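Local structure of possible periplasmic protein (Campylobacter jejuni, 3RGC) at the interface of chains A and B. The protein acts as a periplasmic SurA-like chaperone and probably has peptidyl-prolyl cis-trans isomerase activity. Residues are numbered along the deposited sequence; one frame, centred on the assembly and turned at random. Chains: chain A/B, Possible periplasmic protein.

The interface of chains A and B. Residues chain A 183-184, 187-188; chain B 191-193, 198.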
loop_
_atom_site.group_PDB
_atom_site.type_symbol
_atom_site.label_atom_id
_atom_site.label_comp_id
_atom_site.label_asym_id
_atom_site.label_seq_id
_atom_site.Cartn_x
_atom_site.Cartn_y
_atom_site.Cartn_z
ATOM N N ILE A 183 -9.305 -5.858 -3.110
ATOM C CA ILE A 183 -8.380 -4.799 -3.513
ATOM C C ILE A 183 -7.879 -4.010 -2.294
ATOM O O ILE A 183 -8.670 -3.579 -1.462
ATOM C CB ILE A 183 -8.994 -3.838 -4.561
ATOM C CG1 ILE A 183 -8.998 -4.455 -5.963
ATOM C CG2 ILE A 183 -8.169 -2.564 -4.650
ATOM C CD1 ILE A 183 -9.813 -5.676 -6.122
ATOM N N PRO A 184 -6.555 -3.847 -2.175
ATOM C CA PRO A 184 -5.942 -3.039 -1.103
ATOM C C PRO A 184 -6.423 -1.588 -1.125
ATOM O O PRO A 184 -6.617 -1.005 -2.192
ATOM C CB PRO A 184 -4.438 -3.090 -1.438
ATOM C CG PRO A 184 -4.280 -4.384 -2.223
ATOM C CD PRO A 184 -5.554 -4.563 -2.992
ATOM N N SER A 187 -5.443 0.963 -3.975
ATOM C CA SER A 187 -5.221 0.303 -5.253
ATOM C C SER A 187 -6.477 0.243 -6.109
ATOM O O SER A 187 -7.593 0.462 -5.618
ATOM C CB SER A 187 -4.657 -1.091 -5.037
ATOM O OG SER A 187 -3.421 -1.008 -4.346
ATOM N N PHE A 188 -6.267 -0.048 -7.391
ATOM C CA PHE A 188 -7.330 -0.081 -8.393
ATOM C C PHE A 188 -7.781 -1.492 -8.699
ATOM O O PHE A 188 -7.000 -2.444 -8.630
ATOM C CB PHE A 188 -6.862 0.561 -9.707
ATOM C CG PHE A 188 -6.768 2.049 -9.653
ATOM C CD1 PHE A 188 -7.808 2.836 -10.115
ATOM C CD2 PHE A 188 -5.640 2.667 -9.119
ATOM C CE1 PHE A 188 -7.728 4.227 -10.053
ATOM C CE2 PHE A 188 -5.546 4.055 -9.048
ATOM C CZ PHE A 188 -6.591 4.838 -9.519
ATOM N N VAL B 191 0.276 -3.006 -0.107
ATOM C CA VAL B 191 0.158 -3.874 -1.260
ATOM C C VAL B 191 -0.195 -3.035 -2.488
ATOM O O VAL B 191 -1.185 -2.301 -2.493
ATOM C CB VAL B 191 -0.891 -4.971 -1.047
ATOM C CG1 VAL B 191 -1.116 -5.747 -2.352
ATOM C CG2 VAL B 191 -0.470 -5.910 0.101
ATOM N N LEU B 192 0.620 -3.154 -3.530
ATOM C CA LEU B 192 0.536 -2.271 -4.686
ATOM C C LEU B 192 0.135 -3.021 -5.958
ATOM O O LEU B 192 0.483 -4.187 -6.120
ATOM C CB LEU B 192 1.898 -1.605 -4.911
ATOM C CG LEU B 192 2.463 -0.753 -3.775
ATOM C CD1 LEU B 192 3.705 -0.006 -4.246
ATOM C CD2 LEU B 192 1.401 0.222 -3.275
ATOM N N ASN B 193 -0.598 -2.353 -6.851
ATOM C CA ASN B 193 -0.797 -2.867 -8.204
ATOM C C ASN B 193 0.561 -2.929 -8.866
ATOM O O ASN B 193 1.337 -1.990 -8.755
ATOM C CB ASN B 193 -1.699 -1.947 -9.046
ATOM C CG ASN B 193 -3.143 -1.934 -8.578
ATOM O OD1 ASN B 193 -3.797 -2.973 -8.501
ATOM N ND2 ASN B 193 -3.649 -0.745 -8.266
ATOM N N TYR B 198 0.096 -8.259 -8.110
ATOM C CA TYR B 198 0.324 -7.363 -6.975
ATOM C C TYR B 198 1.746 -7.469 -6.469
ATOM O O TYR B 198 2.427 -8.466 -6.724
ATOM C CB TYR B 198 -0.696 -7.630 -5.852
ATOM C CG TYR B 198 -2.096 -7.388 -6.338
ATOM C CD1 TYR B 198 -2.615 -6.099 -6.388
ATOM C CD2 TYR B 198 -2.887 -8.437 -6.795
ATOM C CE1 TYR B 198 -3.886 -5.856 -6.860
ATOM C CE2 TYR B 198 -4.170 -8.206 -7.274
ATOM C CZ TYR B 198 -4.665 -6.909 -7.300
ATOM O OH TYR B 198 -5.935 -6.651 -7.773
#
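B:Asn193 lays its side-chain amide against the backbone of A:Phe188. As modelled, its ND2 lies 2.8 Å from the backbone N of A:Phe188, which places two donors face to face, while its OD1 lies 3.2 Å from the carbonyl O of A:Phe188, where both atoms can only accept. Turning the amide half a turn would make both pairs complementary, with the side-chain oxygen taking the backbone N-H and the NH2 group facing the carbonyl. That assignment is the more plausible one, and the asparagine would then bracket one residue as a neighbouring strand does. Its CG is anti to its own carbonyl carbon (chi1 -69°), which carries the amide across to chain A. The two side chains cross at about a right angle, the amide plane tilted 43° from the A:Phe188 ring, not a flat stack; the modelled ND2 is nearest CB and then CD2, and the phenylalanine backbone makes the main contact.

Next to this pair, A:Ser187 serves the contact with two atoms. Its CB packs 3.9 Å from the amide carbon CG of B:Asn193, while its hydroxyl OG donates a weak hydrogen bond of 3.2 Å to the carbonyl O of B:Val191. The serine torsion (chi1 -60°) sets OG beside its backbone N, pointing toward chain B.

Farther along, the A:Pro184 ring meets B:Val191 at about a right angle. The ring carbon CG presses tightly on one methyl of the valine, CG1, at 3.4 Å. At the margin, the B:Tyr198 side chain crosses that of A:Ile183, its hydroxyl OH 4.2 Å from CG1 of the isoleucine, a loose contact.

Behind these groups, the chain A residues form a loop following helix 174-182, while B:Asn193 and B:Tyr198 sit in strands 192-193 and 198-201. The patch is one small part of an interface that departs from an exact two-fold. It helps join the chains in the deposited assembly, possibly only as crystal packing; the structure alone does not show a role in chaperone function.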